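Local atomic coordinates of ESX secretion system protein EccC (Thermomonospora curvata, PDB entry 4NH0), a protein that forms part of the ESX (type VII) secretion system, which exports EsxA and EsxB, has weak intrinsic ATPase activity and might be the translocase subunit. Residues I977-S982 and E1048-S1053; V1043-E1048 and I1075-M1080. All blocks are in the same frame, centred on the assembly; numbering follows the deposited sequence.

How the contacts relate
Both contacts lie in the third FtsK domain. From the N terminus, strand 974-980 comes first and runs into 981-982; contact 1 closes the loop of chain between residues 982 and 1048, which includes strand 994-998 and helix 1001-1017. Contact 2 closes a shorter loop, from strand 1039-1045 to strand 1072-1078. The segments alternate along the chain, so the two closures cross, and they share Glu1048. The centres of contact 1 and contact 2 lie about 7 Å apart. Strands 974-980 and 1039-1045 are parallel neighbours in the sheet, joined by a hydrogen bond from Ile979 N to Val1043 O (2.9 Å), while a hydrogen bond between Ser982 OG and Asp1046 OD2, also 2.9 Å, ties contact 1 to contact 2 near the C-terminal ends of these strands.

Contact 1: I977-S982 and E1048-S1053; sequences IFIDYS and EMVATS
Tyr981 meets Met1049 and Val1050 near the C-terminal end of strand 974-980, where the chain leaves the sheet of this P-loop domain and the loop following strand 1039-1045 comes up beside it. Its CB lies 3.9 Å from Met1049 CE. With CG anti to the carbonyl carbon (chi1 -74°), the ring is carried from CB out to the loop at Met1049 and Val1050. Further out, CD2 comes near the backbone of Met1049, and CE2 lies 3.3 Å from Met1049 O. That oxygen sits at the ring edge, near its plane, so the tyrosine offers the carbonyl its C-H rim. At the tip, CZ is 3.6 Å from Val1050 CG2, and the same methyl is the nearest neighbour of OH across the contact. It reaches the ring obliquely, and the two side chains cross at about a right angle. Val1050 CG2, anti to its own backbone N, also packs 4.1 Å from Ile979 CG2; Leu1057 touches both of these residues and extends the apolar patch. An alanine in place of Tyr981 would probably leave Val1050 CG2 without its aromatic neighbour and open a gap between the strand end and the loop. Met1049 bends at chi3 (53°), which puts its CE 3.7 Å from Ser982 OG. The polar partner of that hydroxyl is Asp1046, which touches the bound ATP; the Ser982 side chain itself is about 6 Å from the ATP and from the magnesium ion. Ser1001 and Ala1004 of helix 1001-1017 also touch Tyr981. The evidence thus points to a join made by methyl, thioether and ring-edge contacts, without hydrogen bonds between the two segments, and its polar link to the nucleotide site runs through Ser982 and Asp1046.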
ATOM      1  N   ILE A 977     -16.225  59.160  12.537  1.00 65.80           N
ATOM      2  CA  ILE A 977     -16.765  59.923  11.418  1.00 59.40           C
ATOM      3  C   ILE A 977     -16.921  59.000  10.216  1.00 66.57           C
ATOM      4  O   ILE A 977     -15.969  58.339   9.806  1.00 67.34           O
ATOM      5  CB  ILE A 977     -15.873  61.117  11.045  1.00 59.55           C
ATOM      6  CG1 ILE A 977     -15.846  62.135  12.183  1.00 71.43           C
ATOM      7  CG2 ILE A 977     -16.378  61.778   9.774  1.00 72.41           C
ATOM      8  CD1 ILE A 977     -15.037  63.364  11.883  1.00 77.66           C
ATOM      9  N   PHE A 978     -18.124  58.956   9.656  1.00 71.32           N
ATOM     10  CA  PHE A 978     -18.435  57.998   8.603  1.00 66.56           C
ATOM     11  C   PHE A 978     -18.556  58.640   7.228  1.00 72.81           C
ATOM     12  O   PHE A 978     -19.099  59.734   7.084  1.00 86.95           O
ATOM     13  CB  PHE A 978     -19.734  57.258   8.931  1.00 70.04           C
ATOM     14  CG  PHE A 978     -19.658  56.418  10.172  1.00 74.47           C
ATOM     15  CD1 PHE A 978     -19.868  56.980  11.419  1.00 70.46           C
ATOM     16  CD2 PHE A 978     -19.382  55.065  10.090  1.00 81.17           C
ATOM     17  CE1 PHE A 978     -19.801  56.208  12.561  1.00 75.22           C
ATOM     18  CE2 PHE A 978     -19.314  54.288  11.229  1.00 78.73           C
ATOM     19  CZ  PHE A 978     -19.523  54.861  12.466  1.00 73.65           C
ATOM     20  N   ILE A 979     -18.042  57.945   6.220  1.00 76.12           N
ATOM     21  CA  ILE A 979     -18.266  58.317   4.829  1.00 64.91           C
ATOM     22  C   ILE A 979     -18.947  57.151   4.127  1.00 72.03           C
ATOM     23  O   ILE A 979     -18.288  56.246   3.616  1.00 78.50           O
ATOM     24  CB  ILE A 979     -16.959  58.678   4.105  1.00 58.53           C
ATOM     25  CG1 ILE A 979     -16.235  59.798   4.849  1.00 47.13           C
ATOM     26  CG2 ILE A 979     -17.244  59.100   2.671  1.00 67.13           C
ATOM     27  CD1 ILE A 979     -14.978  60.265   4.164  1.00 46.24           C
ATOM     28  N   ASP A 980     -20.274  57.173   4.121  1.00 69.30           N
ATOM     29  CA  ASP A 980     -21.046  56.053   3.607  1.00 71.28           C
ATOM     30  C   ASP A 980     -22.070  56.517   2.579  1.00 75.76           C
ATOM     31  O   ASP A 980     -23.230  56.754   2.908  1.00 88.13           O
ATOM     32  CB  ASP A 980     -21.735  55.324   4.761  1.00 72.31           C
ATOM     33  CG  ASP A 980     -22.401  54.040   4.324  1.00 88.46           C
ATOM     34  OD1 ASP A 980     -22.065  53.533   3.234  1.00103.44           O
ATOM     35  OD2 ASP A 980     -23.261  53.533   5.074  1.00 83.16           O
ATOM     36  N   TYR A 981     -21.625  56.643   1.332  1.00 79.42           N
ATOM     37  CA  TYR A 981     -22.482  57.089   0.239  1.00 79.16           C
ATOM     38  C   TYR A 981     -23.682  56.171   0.042  1.00 78.28           C
ATOM     39  O   TYR A 981     -24.788  56.632  -0.234  1.00 93.19           O
ATOM     40  CB  TYR A 981     -21.686  57.175  -1.064  1.00 83.92           C
ATOM     41  CG  TYR A 981     -20.742  58.354  -1.145  1.00 91.65           C
ATOM     42  CD1 TYR A 981     -20.862  59.427  -0.273  1.00 91.88           C
ATOM     43  CD2 TYR A 981     -19.738  58.396  -2.101  1.00102.40           C
ATOM     44  CE1 TYR A 981     -20.004  60.507  -0.349  1.00 99.60           C
ATOM     45  CE2 TYR A 981     -18.876  59.470  -2.185  1.00 97.00           C
ATOM     46  CZ  TYR A 981     -19.012  60.522  -1.305  1.00 98.42           C
ATOM     47  OH  TYR A 981     -18.155  61.594  -1.387  1.00 92.19           O
ATOM     48  N   SER A 982     -23.455  54.871   0.185  1.00 72.73           N
ATOM     49  CA  SER A 982     -24.512  53.886  -0.004  1.00 79.19           C
ATOM     50  C   SER A 982     -25.409  53.800   1.221  1.00 79.37           C
ATOM     51  O   SER A 982     -26.453  53.146   1.188  1.00 80.26           O
ATOM     52  CB  SER A 982     -23.915  52.514  -0.313  1.00 79.46           C
ATOM     53  OG  SER A 982     -23.132  52.552  -1.493  1.00 87.83           O
ATOM     54  N   GLU A1048     -14.292  53.384  -3.704  1.00 73.84           N
ATOM     55  CA  GLU A1048     -14.213  53.562  -5.148  1.00 70.01           C
ATOM     56  C   GLU A1048     -15.200  54.622  -5.625  1.00 77.53           C
ATOM     57  O   GLU A1048     -15.019  55.219  -6.685  1.00 79.05           O
ATOM     58  CB  GLU A1048     -14.470  52.237  -5.874  1.00 70.72           C
ATOM     59  CG  GLU A1048     -15.926  51.787  -5.894  1.00 81.88           C
ATOM     60  CD  GLU A1048     -16.368  51.141  -4.596  1.00 88.54           C
ATOM     61  OE1 GLU A1048     -15.562  51.088  -3.644  1.00 94.34           O
ATOM     62  OE2 GLU A1048     -17.524  50.676  -4.532  1.00 83.03           O
ATOM     63  N   MET A1049     -16.238  54.859  -4.829  1.00 80.59           N
ATOM     64  CA  MET A1049     -17.263  55.836  -5.172  1.00 72.73           C
ATOM     65  C   MET A1049     -16.938  57.210  -4.599  1.00 81.38           C
ATOM     66  O   MET A1049     -17.595  58.198  -4.925  1.00 99.89           O
ATOM     67  CB  MET A1049     -18.631  55.370  -4.671  1.00 71.96           C
ATOM     68  CG  MET A1049     -19.168  54.141  -5.385  1.00 72.08           C
ATOM     69  SD  MET A1049     -20.448  53.301  -4.435  1.00127.06           S
ATOM     70  CE  MET A1049     -21.566  54.659  -4.099  1.00 88.32           C
ATOM     71  N   VAL A1050     -15.923  57.270  -3.744  1.00 78.92           N
ATOM     72  CA  VAL A1050     -15.507  58.531  -3.142  1.00 84.97           C
ATOM     73  C   VAL A1050     -14.166  58.973  -3.727  1.00 96.59           C
ATOM     74  O   VAL A1050     -13.704  60.088  -3.487  1.00 95.81           O
ATOM     75  CB  VAL A1050     -15.406  58.420  -1.603  1.00 81.05           C
ATOM     76  CG1 VAL A1050     -14.103  57.757  -1.199  1.00 79.01           C
ATOM     77  CG2 VAL A1050     -15.529  59.789  -0.954  1.00 90.22           C
ATOM     78  N   ALA A1051     -13.551  58.090  -4.507  1.00 92.99           N
ATOM     79  CA  ALA A1051     -12.272  58.389  -5.141  1.00 93.61           C
ATOM     80  C   ALA A1051     -12.463  58.881  -6.571  1.00107.40           C
ATOM     81  O   ALA A1051     -11.879  58.336  -7.508  1.00107.45           O
ATOM     82  CB  ALA A1051     -11.372  57.165  -5.119  1.00 91.46           C
ATOM     83  N   THR A1052     -13.281  59.915  -6.732  1.00113.03           N
ATOM     84  CA  THR A1052     -13.534  60.493  -8.047  1.00104.40           C
ATOM     85  C   THR A1052     -12.371  61.373  -8.491  1.00112.95           C
ATOM     86  O   THR A1052     -11.274  61.292  -7.939  1.00113.44           O
ATOM     87  CB  THR A1052     -14.827  61.329  -8.059  1.00103.93           C
ATOM     88  OG1 THR A1052     -14.695  62.431  -7.154  1.00114.08           O
ATOM     89  CG2 THR A1052     -16.016  60.478  -7.644  1.00 92.70           C
ATOM     90  N   SER A1053     -12.619  62.210  -9.494  1.00117.06           N
ATOM     91  CA  SER A1053     -11.616  63.159  -9.964  1.00116.85           C
ATOM     92  C   SER A1053     -11.243  64.125  -8.847  1.00124.02           C
ATOM     93  O   SER A1053     -10.072  64.449  -8.656  1.00121.22           O
ATOM     94  CB  SER A1053     -12.130  63.926 -11.182  1.00121.83           C
ATOM     95  OG  SER A1053     -13.342  64.596 -10.885  1.00122.27           O
TER

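Contact 2: V1043-E1048 and I1075-M1080; sequences VVDDYE and IIARSM
The guanidinium of Arg1078 carries Glu1048 CB over the centre of one face, 3.8 Å above the plane, while the ring of Tyr1047 has Arg1078 CD at its edge, near the ring plane. The two planes stand 55° apart, and Ile1076 CG2 approaches the ring obliquely. These groups follow two adjacent parallel strands in the core of a P-loop NTPase (FtsK) domain. Over 1043-1045 and 1075-1078 the strand axes run nearly parallel, 4.8 Å apart at their closest. The register pairs Val1043 with Ile1075 on the face covered by Leu958 of helix 954-968, and Val1044 with Ile1076 on the face where Ile1091 and Ile1095 of helix 1090-1097 pack on Ile1076. Two backbone hydrogen bonds fix this pairing: Val1044 N to Ile1075 O at 2.8 Å and Ala1077 N to Val1044 O at 3.0 Å. Beyond the bridges, Asp1046 adopts positive phi and psi, and Tyr1047 N then hydrogen-bonds to Ala1077 O at 2.8 Å. Asp1045 and Asp1046 stand at the C-terminal end of strand 1039-1045, where Walker B acidic residues lie in this fold. Asp1045 OD2 hydrogen-bonds to Ser955 OG of the ATP-binding loop. The side chain of Asp1046 is about 4 Å from both the bound ATP and the magnesium ion. The guanidinium of Arg1078 has its stronger hydrogen-bond partner in Gly1081 O and makes a weak hydrogen bond to Ser1079 O; its NE stays 5.3 Å from Glu1048 OE1, so the two opposite charges do not touch. In Glu1048, CG sits between the backbone N and the carbonyl carbon (chi1 75°), and a bend at chi2 brings CD beside Ser1079. There Ser1079 N donates a hydrogen bond to Glu1048 OE1 at 3.0 Å, coming from above the carboxylate plane, 67° out of it.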
ATOM      1  N   VAL A1043     -14.111  56.084   9.288  1.00 52.07           N
ATOM      2  CA  VAL A1043     -14.644  54.890   8.647  1.00 62.89           C
ATOM      3  C   VAL A1043     -15.196  55.217   7.266  1.00 65.82           C
ATOM      4  O   VAL A1043     -16.192  55.926   7.136  1.00 75.08           O
ATOM      5  CB  VAL A1043     -15.750  54.245   9.498  1.00 67.26           C
ATOM      6  CG1 VAL A1043     -16.363  53.071   8.764  1.00 50.27           C
ATOM      7  CG2 VAL A1043     -15.192  53.805  10.841  1.00 58.00           C
ATOM      8  N   VAL A1044     -14.539  54.694   6.235  1.00 62.40           N
ATOM      9  CA  VAL A1044     -14.936  54.967   4.860  1.00 64.94           C
ATOM     10  C   VAL A1044     -15.367  53.697   4.136  1.00 65.58           C
ATOM     11  O   VAL A1044     -14.571  52.780   3.943  1.00 68.99           O
ATOM     12  CB  VAL A1044     -13.795  55.630   4.068  1.00 58.98           C
ATOM     13  CG1 VAL A1044     -14.239  55.923   2.646  1.00 68.74           C
ATOM     14  CG2 VAL A1044     -13.342  56.902   4.760  1.00 60.88           C
ATOM     15  N   ASP A1045     -16.632  53.653   3.737  1.00 54.80           N
ATOM     16  CA  ASP A1045     -17.164  52.518   2.995  1.00 63.92           C
ATOM     17  C   ASP A1045     -17.338  52.900   1.531  1.00 71.02           C
ATOM     18  O   ASP A1045     -17.639  54.053   1.220  1.00 84.60           O
ATOM     19  CB  ASP A1045     -18.495  52.058   3.594  1.00 66.76           C
ATOM     20  CG  ASP A1045     -18.882  50.658   3.153  1.00 65.43           C
ATOM     21  OD1 ASP A1045     -18.308  50.157   2.166  1.00 69.18           O
ATOM     22  OD2 ASP A1045     -19.767  50.058   3.796  1.00 77.99           O
ATOM     23  N   ASP A1046     -17.149  51.925   0.643  1.00 67.84           N
ATOM     24  CA  ASP A1046     -17.237  52.142  -0.799  1.00 65.44           C
ATOM     25  C   ASP A1046     -16.302  53.263  -1.243  1.00 67.85           C
ATOM     26  O   ASP A1046     -16.747  54.306  -1.718  1.00 87.51           O
ATOM     27  CB  ASP A1046     -18.678  52.456  -1.211  1.00 71.21           C
ATOM     28  CG  ASP A1046     -19.629  51.317  -0.911  1.00 69.46           C
ATOM     29  OD1 ASP A1046     -19.298  50.162  -1.249  1.00 63.64           O
ATOM     30  OD2 ASP A1046     -20.706  51.576  -0.335  1.00 82.16           O
ATOM     31  N   TYR A1047     -15.003  53.033  -1.085  1.00 72.05           N
ATOM     32  CA  TYR A1047     -13.995  54.044  -1.381  1.00 69.60           C
ATOM     33  C   TYR A1047     -13.890  54.341  -2.874  1.00 75.71           C
ATOM     34  O   TYR A1047     -13.454  55.421  -3.267  1.00 88.55           O
ATOM     35  CB  TYR A1047     -12.633  53.601  -0.841  1.00 58.28           C
ATOM     36  CG  TYR A1047     -11.519  54.597  -1.067  1.00 65.10           C
ATOM     37  CD1 TYR A1047     -11.378  55.709  -0.250  1.00 56.14           C
ATOM     38  CD2 TYR A1047     -10.601  54.420  -2.092  1.00 79.31           C
ATOM     39  CE1 TYR A1047     -10.360  56.621  -0.451  1.00 63.63           C
ATOM     40  CE2 TYR A1047      -9.580  55.326  -2.301  1.00 77.84           C
ATOM     41  CZ  TYR A1047      -9.464  56.424  -1.477  1.00 76.62           C
ATOM     42  OH  TYR A1047      -8.447  57.328  -1.683  1.00 75.25           O
ATOM     43  N   GLU A1048     -14.292  53.384  -3.704  1.00 73.84           N
ATOM     44  CA  GLU A1048     -14.213  53.562  -5.148  1.00 70.01           C
ATOM     45  C   GLU A1048     -15.200  54.622  -5.625  1.00 77.53           C
ATOM     46  O   GLU A1048     -15.019  55.219  -6.685  1.00 79.05           O
ATOM     47  CB  GLU A1048     -14.470  52.237  -5.874  1.00 70.72           C
ATOM     48  CG  GLU A1048     -15.926  51.787  -5.894  1.00 81.88           C
ATOM     49  CD  GLU A1048     -16.368  51.141  -4.596  1.00 88.54           C
ATOM     50  OE1 GLU A1048     -15.562  51.088  -3.644  1.00 94.34           O
ATOM     51  OE2 GLU A1048     -17.524  50.676  -4.532  1.00 83.03           O
ATOM     52  N   ILE A1075     -10.005  53.550   8.274  1.00 47.96           N
ATOM     53  CA  ILE A1075     -10.602  52.245   8.033  1.00 47.18           C
ATOM     54  C   ILE A1075     -11.378  52.290   6.724  1.00 54.13           C
ATOM     55  O   ILE A1075     -12.456  52.878   6.650  1.00 68.65           O
ATOM     56  CB  ILE A1075     -11.531  51.824   9.184  1.00 53.99           C
ATOM     57  CG1 ILE A1075     -10.818  51.993  10.526  1.00 35.75           C
ATOM     58  CG2 ILE A1075     -11.989  50.389   8.999  1.00 49.51           C
ATOM     59  CD1 ILE A1075     -11.658  51.616  11.716  1.00 33.14           C
ATOM     60  N   ILE A1076     -10.821  51.665   5.691  1.00 51.19           N
ATOM     61  CA  ILE A1076     -11.317  51.841   4.333  1.00 54.15           C
ATOM     62  C   ILE A1076     -11.728  50.529   3.669  1.00 64.21           C
ATOM     63  O   ILE A1076     -11.027  49.524   3.773  1.00 59.38           O
ATOM     64  CB  ILE A1076     -10.249  52.532   3.454  1.00 47.54           C
ATOM     65  CG1 ILE A1076      -9.862  53.886   4.047  1.00 58.06           C
ATOM     66  CG2 ILE A1076     -10.742  52.709   2.034  1.00 57.64           C
ATOM     67  CD1 ILE A1076      -8.773  54.592   3.281  1.00 53.12           C
ATOM     68  N   ALA A1077     -12.873  50.550   2.994  1.00 65.57           N
ATOM     69  CA  ALA A1077     -13.311  49.427   2.175  1.00 53.03           C
ATOM     70  C   ALA A1077     -13.482  49.868   0.727  1.00 68.01           C
ATOM     71  O   ALA A1077     -14.082  50.907   0.455  1.00 82.25           O
ATOM     72  CB  ALA A1077     -14.604  48.850   2.704  1.00 58.38           C
ATOM     73  N   ARG A1078     -12.958  49.076  -0.203  1.00 70.79           N
ATOM     74  CA  ARG A1078     -13.058  49.407  -1.617  1.00 70.34           C
ATOM     75  C   ARG A1078     -13.481  48.198  -2.442  1.00 71.70           C
ATOM     76  O   ARG A1078     -13.122  47.065  -2.125  1.00 69.42           O
ATOM     77  CB  ARG A1078     -11.726  49.951  -2.137  1.00 70.14           C
ATOM     78  CG  ARG A1078     -11.812  50.547  -3.532  1.00 74.27           C
ATOM     79  CD  ARG A1078     -10.445  50.875  -4.100  1.00 67.55           C
ATOM     80  NE  ARG A1078     -10.554  51.449  -5.437  1.00 76.53           N
ATOM     81  CZ  ARG A1078     -10.949  50.768  -6.508  1.00 75.02           C
ATOM     82  NH1 ARG A1078     -11.274  49.489  -6.399  1.00 80.68           N
ATOM     83  NH2 ARG A1078     -11.021  51.367  -7.687  1.00 77.00           N
ATOM     84  N   SER A1079     -14.246  48.446  -3.502  1.00 73.74           N
ATOM     85  CA  SER A1079     -14.668  47.385  -4.405  1.00 73.30           C
ATOM     86  C   SER A1079     -13.474  46.774  -5.125  1.00 76.45           C
ATOM     87  O   SER A1079     -12.356  47.279  -5.037  1.00 67.66           O
ATOM     88  CB  SER A1079     -15.679  47.910  -5.424  1.00 85.70           C
ATOM     89  OG  SER A1079     -16.096  46.879  -6.302  1.00 95.75           O
ATOM     90  N   MET A1080     -13.720  45.688  -5.847  1.00 76.81           N
ATOM     91  CA  MET A1080     -12.649  44.951  -6.501  1.00 72.41           C
ATOM     92  C   MET A1080     -12.251  45.570  -7.837  1.00 87.94           C
ATOM     93  O   MET A1080     -11.084  45.532  -8.224  1.00 87.48           O
ATOM     94  CB  MET A1080     -13.064  43.497  -6.705  1.00 85.72           C
ATOM     95  CG  MET A1080     -11.919  42.595  -7.087  1.00 97.86           C
ATOM     96  SD  MET A1080     -10.591  42.699  -5.881  1.00 74.12           S
ATOM     97  CE  MET A1080      -9.252  41.997  -6.829  1.00 87.04           C
TER